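Local structure of putative lipoprotein LppA (Mycobacterium tuberculosis, 2V7S) at residues Phe88-Ala102 and Ile111-Gly123. The protein is a putative membrane-anchored lipoprotein of unknown function, belonging to a family confined to pathogenic mycobacteria. Numbering follows the deposited sequence.
Sequences FDDDPNIQQSDRNGA and IARRPIANSVMFG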
loop_
_atom_site.group_PDB
_atom_site.type_symbol
_atom_site.label_atom_id
_atom_site.label_comp_id
_atom_site.label_asym_id
_atom_site.label_seq_id
_atom_site.Cartn_x
_atom_site.Cartn_y
_atom_site.Cartn_z
ATOM N N PHE A 88 21.428 2.252 32.445
ATOM C CA PHE A 88 20.184 2.029 31.785
ATOM C C PHE A 88 19.090 2.481 32.717
ATOM O O PHE A 88 19.121 2.214 33.898
ATOM C CB PHE A 88 20.013 0.568 31.385
ATOM C CG PHE A 88 20.869 0.190 30.235
ATOM C CD1 PHE A 88 21.863 -0.769 30.375
ATOM C CD2 PHE A 88 20.696 0.826 29.005
ATOM C CE1 PHE A 88 22.689 -1.110 29.263
ATOM C CE2 PHE A 88 21.483 0.505 27.908
ATOM C CZ PHE A 88 22.493 -0.463 28.043
ATOM N N ASP A 89 18.130 3.211 32.182
ATOM C CA ASP A 89 17.013 3.703 32.971
ATOM C C ASP A 89 16.324 2.496 33.598
ATOM O O ASP A 89 15.968 1.559 32.911
ATOM C CB ASP A 89 16.068 4.438 32.030
ATOM C CG ASP A 89 14.993 5.242 32.742
ATOM O OD1 ASP A 89 14.573 4.929 33.888
ATOM O OD2 ASP A 89 14.551 6.215 32.096
ATOM N N ASP A 90 16.118 2.547 34.902
ATOM C CA ASP A 90 15.568 1.420 35.624
ATOM C C ASP A 90 14.048 1.544 35.835
ATOM O O ASP A 90 13.436 0.672 36.447
ATOM C CB ASP A 90 16.291 1.276 36.976
ATOM C CG ASP A 90 16.289 2.550 37.763
ATOM O OD1 ASP A 90 15.860 2.529 38.944
ATOM O OD2 ASP A 90 16.693 3.594 37.194
ATOM N N ASP A 91 13.434 2.607 35.323
ATOM C CA ASP A 91 11.986 2.759 35.544
ATOM C C ASP A 91 11.249 1.623 34.833
ATOM O O ASP A 91 11.507 1.383 33.651
ATOM C CB ASP A 91 11.485 4.109 35.091
ATOM C CG ASP A 91 9.997 4.252 35.279
ATOM O OD1 ASP A 91 9.236 3.841 34.394
ATOM O OD2 ASP A 91 9.576 4.766 36.321
ATOM N N PRO A 92 10.351 0.918 35.551
ATOM C CA PRO A 92 9.751 -0.293 34.958
ATOM C C PRO A 92 8.874 0.009 33.737
ATOM O O PRO A 92 8.829 -0.793 32.794
ATOM C CB PRO A 92 8.946 -0.896 36.115
ATOM C CG PRO A 92 8.622 0.293 37.004
ATOM C CD PRO A 92 9.834 1.174 36.920
ATOM N N ASN A 93 8.251 1.188 33.697
ATOM C CA ASN A 93 7.461 1.534 32.514
ATOM C C ASN A 93 8.255 2.070 31.355
ATOM O O ASN A 93 7.896 1.835 30.201
ATOM C CB ASN A 93 6.254 2.418 32.857
ATOM C CG ASN A 93 5.199 1.640 33.569
ATOM O OD1 ASN A 93 4.912 0.503 33.193
ATOM N ND2 ASN A 93 4.630 2.212 34.615
ATOM N N ILE A 94 9.363 2.750 31.630
ATOM C CA ILE A 94 10.319 3.015 30.548
ATOM C C ILE A 94 10.835 1.689 29.942
ATOM O O ILE A 94 10.955 1.550 28.708
ATOM C CB ILE A 94 11.530 3.826 31.035
ATOM C CG1 ILE A 94 11.103 5.207 31.504
ATOM C CG2 ILE A 94 12.574 3.939 29.915
ATOM C CD1 ILE A 94 10.898 6.272 30.423
ATOM N N GLN A 95 11.159 0.731 30.818
ATOM C CA GLN A 95 11.711 -0.554 30.361
ATOM C C GLN A 95 10.686 -1.235 29.458
ATOM O O GLN A 95 11.050 -1.722 28.409
ATOM C CB GLN A 95 12.118 -1.469 31.522
ATOM C CG GLN A 95 13.440 -1.074 32.187
ATOM C CD GLN A 95 13.722 -1.848 33.469
ATOM O OE1 GLN A 95 12.831 -2.474 34.078
ATOM N NE2 GLN A 95 14.973 -1.790 33.905
ATOM N N GLN A 96 9.418 -1.264 29.880
ATOM C CA GLN A 96 8.383 -1.914 29.086
ATOM C C GLN A 96 8.188 -1.203 27.746
ATOM O O GLN A 96 8.079 -1.841 26.728
ATOM C CB GLN A 96 7.056 -1.958 29.842
ATOM C CG GLN A 96 5.978 -2.733 29.090
ATOM C CD GLN A 96 6.371 -4.184 28.896
ATOM O OE1 GLN A 96 6.892 -4.573 27.838
ATOM N NE2 GLN A 96 6.159 -4.992 29.935
ATOM N N SER A 97 8.128 0.124 27.776
ATOM C CA SER A 97 8.008 0.920 26.565
ATOM C C SER A 97 9.147 0.669 25.575
ATOM O O SER A 97 8.905 0.444 24.379
ATOM C CB SER A 97 7.907 2.407 26.915
ATOM O OG SER A 97 7.758 3.160 25.738
ATOM N N ASP A 98 10.387 0.686 26.050
ATOM C CA ASP A 98 11.512 0.407 25.162
ATOM C C ASP A 98 11.399 -1.001 24.582
ATOM O O ASP A 98 11.593 -1.187 23.393
ATOM C CB ASP A 98 12.847 0.539 25.880
ATOM C CG ASP A 98 13.119 1.959 26.345
ATOM O OD1 ASP A 98 12.427 2.896 25.868
ATOM O OD2 ASP A 98 14.006 2.117 27.208
ATOM N N ARG A 99 11.063 -1.952 25.443
ATOM C CA ARG A 99 10.893 -3.369 25.066
ATOM C C ARG A 99 9.880 -3.547 23.919
ATOM O O ARG A 99 10.126 -4.278 22.958
ATOM C CB ARG A 99 10.462 -4.162 26.311
ATOM C CG ARG A 99 10.316 -5.661 26.130
ATOM C CD ARG A 99 9.806 -6.323 27.434
ATOM N NE ARG A 99 10.630 -5.945 28.587
ATOM C CZ ARG A 99 10.158 -5.663 29.803
ATOM N NH1 ARG A 99 8.855 -5.711 30.055
ATOM N NH2 ARG A 99 10.997 -5.326 30.776
ATOM N N ASN A 100 8.765 -2.848 24.016
ATOM C CA ASN A 100 7.704 -2.878 22.994
ATOM C C ASN A 100 8.066 -2.285 21.621
ATOM O O ASN A 100 7.401 -2.573 20.621
ATOM C CB ASN A 100 6.488 -2.132 23.536
ATOM C CG ASN A 100 5.810 -2.863 24.681
ATOM O OD1 ASN A 100 6.099 -4.038 24.962
ATOM N ND2 ASN A 100 4.916 -2.154 25.373
ATOM N N GLY A 101 9.063 -1.408 21.588
ATOM C CA GLY A 101 9.525 -0.783 20.350
ATOM C C GLY A 101 8.593 0.268 19.736
ATOM O O GLY A 101 7.623 0.689 20.359
ATOM N N ALA A 102 8.899 0.698 18.514
ATOM C CA ALA A 102 8.113 1.711 17.840
ATOM C C ALA A 102 7.495 1.083 16.592
ATOM O O ALA A 102 7.939 0.018 16.137
ATOM C CB ALA A 102 8.996 2.911 17.485
ATOM N N ILE A 111 3.574 -7.705 12.947
ATOM C CA ILE A 111 4.446 -8.197 11.882
ATOM C C ILE A 111 5.892 -7.729 12.028
ATOM O O ILE A 111 6.810 -8.524 11.901
ATOM C CB ILE A 111 3.904 -7.751 10.499
ATOM C CG1 ILE A 111 2.523 -8.376 10.266
ATOM C CG2 ILE A 111 4.875 -8.133 9.374
ATOM C CD1 ILE A 111 1.667 -7.639 9.251
ATOM N N ALA A 112 6.080 -6.419 12.196
ATOM C CA ALA A 112 7.409 -5.834 12.267
ATOM C C ALA A 112 7.373 -4.624 13.212
ATOM O O ALA A 112 6.322 -4.021 13.380
ATOM C CB ALA A 112 7.864 -5.393 10.920
ATOM N N ARG A 113 8.499 -4.336 13.860
ATOM C CA ARG A 113 8.637 -3.160 14.749
ATOM C C ARG A 113 10.031 -2.607 14.579
ATOM O O ARG A 113 10.936 -3.309 14.102
ATOM C CB ARG A 113 8.417 -3.537 16.222
ATOM C CG ARG A 113 6.983 -3.948 16.539
ATOM C CD ARG A 113 6.842 -4.509 17.951
ATOM N NE ARG A 113 5.586 -5.230 18.080
ATOM C CZ ARG A 113 4.949 -5.465 19.225
ATOM N NH1 ARG A 113 5.449 -5.018 20.381
ATOM N NH2 ARG A 113 3.791 -6.124 19.213
ATOM N N ARG A 114 10.198 -1.352 15.004
ATOM C CA ARG A 114 11.493 -0.701 15.028
ATOM C C ARG A 114 12.002 -0.833 16.474
ATOM O O ARG A 114 11.290 -0.411 17.426
ATOM C CB ARG A 114 11.322 0.784 14.643
ATOM C CG ARG A 114 10.843 1.016 13.183
ATOM C CD ARG A 114 10.689 2.545 12.930
ATOM N NE ARG A 114 11.985 3.259 12.903
ATOM C CZ ARG A 114 12.154 4.553 13.230
ATOM N NH1 ARG A 114 11.122 5.299 13.629
ATOM N NH2 ARG A 114 13.367 5.116 13.185
ATOM N N PRO A 115 13.192 -1.460 16.662
ATOM C CA PRO A 115 13.692 -1.607 18.036
ATOM C C PRO A 115 14.054 -0.263 18.650
ATOM O O PRO A 115 14.444 0.651 17.935
ATOM C CB PRO A 115 14.940 -2.462 17.883
ATOM C CG PRO A 115 15.321 -2.411 16.432
ATOM C CD PRO A 115 14.083 -2.076 15.659
ATOM N N ILE A 116 13.883 -0.171 19.970
ATOM C CA ILE A 116 14.311 0.981 20.741
ATOM C C ILE A 116 15.294 0.410 21.757
ATOM O O ILE A 116 14.981 -0.525 22.536
ATOM C CB ILE A 116 13.125 1.632 21.477
ATOM C CG1 ILE A 116 12.075 2.193 20.486
ATOM C CG2 ILE A 116 13.637 2.698 22.497
ATOM C CD1 ILE A 116 10.773 2.618 21.181
ATOM N N ALA A 117 16.508 0.916 21.721
ATOM C CA ALA A 117 17.531 0.437 22.651
ATOM C C ALA A 117 17.118 0.812 24.112
ATOM O O ALA A 117 16.457 1.866 24.334
ATOM C CB ALA A 117 18.862 1.043 22.248
ATOM N N ASN A 118 17.450 -0.020 25.114
ATOM C CA ASN A 118 17.174 0.396 26.508
ATOM C C ASN A 118 17.694 1.833 26.669
ATOM O O ASN A 118 18.844 2.110 26.305
ATOM C CB ASN A 118 17.870 -0.513 27.525
ATOM C CG ASN A 118 17.381 -1.956 27.480
ATOM O OD1 ASN A 118 16.484 -2.316 26.731
ATOM N ND2 ASN A 118 17.999 -2.790 28.281
ATOM N N SER A 119 16.845 2.724 27.179
ATOM C CA SER A 119 17.206 4.121 27.437
ATOM C C SER A 119 18.397 4.250 28.411
ATOM O O SER A 119 18.479 3.544 29.404
ATOM C CB SER A 119 16.030 4.898 28.026
ATOM O OG SER A 119 14.855 4.729 27.234
ATOM N N VAL A 120 19.301 5.169 28.090
ATOM C CA VAL A 120 20.502 5.426 28.858
ATOM C C VAL A 120 20.282 6.767 29.560
ATOM O O VAL A 120 19.859 7.727 28.906
ATOM C CB VAL A 120 21.741 5.497 27.954
ATOM C CG1 VAL A 120 22.900 6.196 28.690
ATOM C CG2 VAL A 120 22.195 4.064 27.496
HETATM N N MSE A 121 20.533 6.816 30.878
HETATM C CA MSE A 121 20.467 8.065 31.648
HETATM C C MSE A 121 21.871 8.451 32.135
HETATM O O MSE A 121 22.511 7.644 32.820
HETATM C CB MSE A 121 19.628 7.822 32.893
HETATM C CG MSE A 121 19.594 9.022 33.832
HETATM SE SE MSE A 121 18.357 10.331 33.116
HETATM C CE MSE A 121 16.691 9.275 33.426
ATOM N N PHE A 122 22.337 9.673 31.855
ATOM C CA PHE A 122 23.685 10.065 32.324
ATOM C C PHE A 122 23.555 10.675 33.730
ATOM O O PHE A 122 22.502 11.173 34.083
ATOM C CB PHE A 122 24.391 11.026 31.351
ATOM C CG PHE A 122 24.760 10.373 30.027
ATOM C CD1 PHE A 122 23.914 10.495 28.929
ATOM C CD2 PHE A 122 25.938 9.643 29.903
ATOM C CE1 PHE A 122 24.239 9.873 27.701
ATOM C CE2 PHE A 122 26.271 8.984 28.674
ATOM C CZ PHE A 122 25.399 9.150 27.575
ATOM N N GLY A 123 24.604 10.558 34.532
ATOM C CA GLY A 123 24.579 11.013 35.922
ATOM C C GLY A 123 24.601 12.526 35.997
ATOM O O GLY A 123 23.799 13.154 36.736
HETATM O O HOH W 1 16.580 1.045 30.366
HETATM O O HOH W 2 13.757 -2.496 28.252
HETATM O O HOH W 3 12.611 -2.411 21.268
#
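With CG of Asp98 opposite its carbonyl carbon (chi1 -64°) and OG of Ser119 set likewise beside its own backbone N (chi1 -51°), the carboxylate and the serine meet between helix 92-100 and the facing segment 111-123. Asp98 OD2 accepts from Ser119 N at 2.9 Å, the donor arriving from above the carboxylate plane, and lies 2.7 Å from Ser119 OG, whose hydroxyl is hydrogen-bonded to Asn182 of strand 179-184. The buried carboxylate is thus held by the backbone of Ser119, while CG2 of Ile94 closes over Ser119 OG at 3.6 Å. From the facing coil, Ile116 crosses the Asp98 side chain at about a right angle: CG2 touches OD1, and its CG1 branch carries CD1 to 3.5 Å from Gly101 C. Water 3 links Asp98 O to Ile116 N. The helix, N-capped by Asp91, lies over an extended strand-coil-strand run and is tied down at both ends by antiparallel pairing, Phe88 with Val120 in the six-stranded sheet and Ala102 with Arg114 in the three-stranded one. At the first end, Asp89 N gives a nearly straight bond to Ser119 O (2.8 Å, 168°), and Phe88 lays its CD2-CE2 side obliquely against Asn118 CB and Val120 CG2, its ring almost perpendicular to the Asn118 amide. Gly101, with positive phi, is the first residue to leave helical geometry and leads to the two backbone bonds between Ala102 and Arg114. Beside them Arg113 NH1 reaches Asn100 O at 3.1 Å, on a lone pair in the carbonyl plane, while its NE is held by Ala109 O.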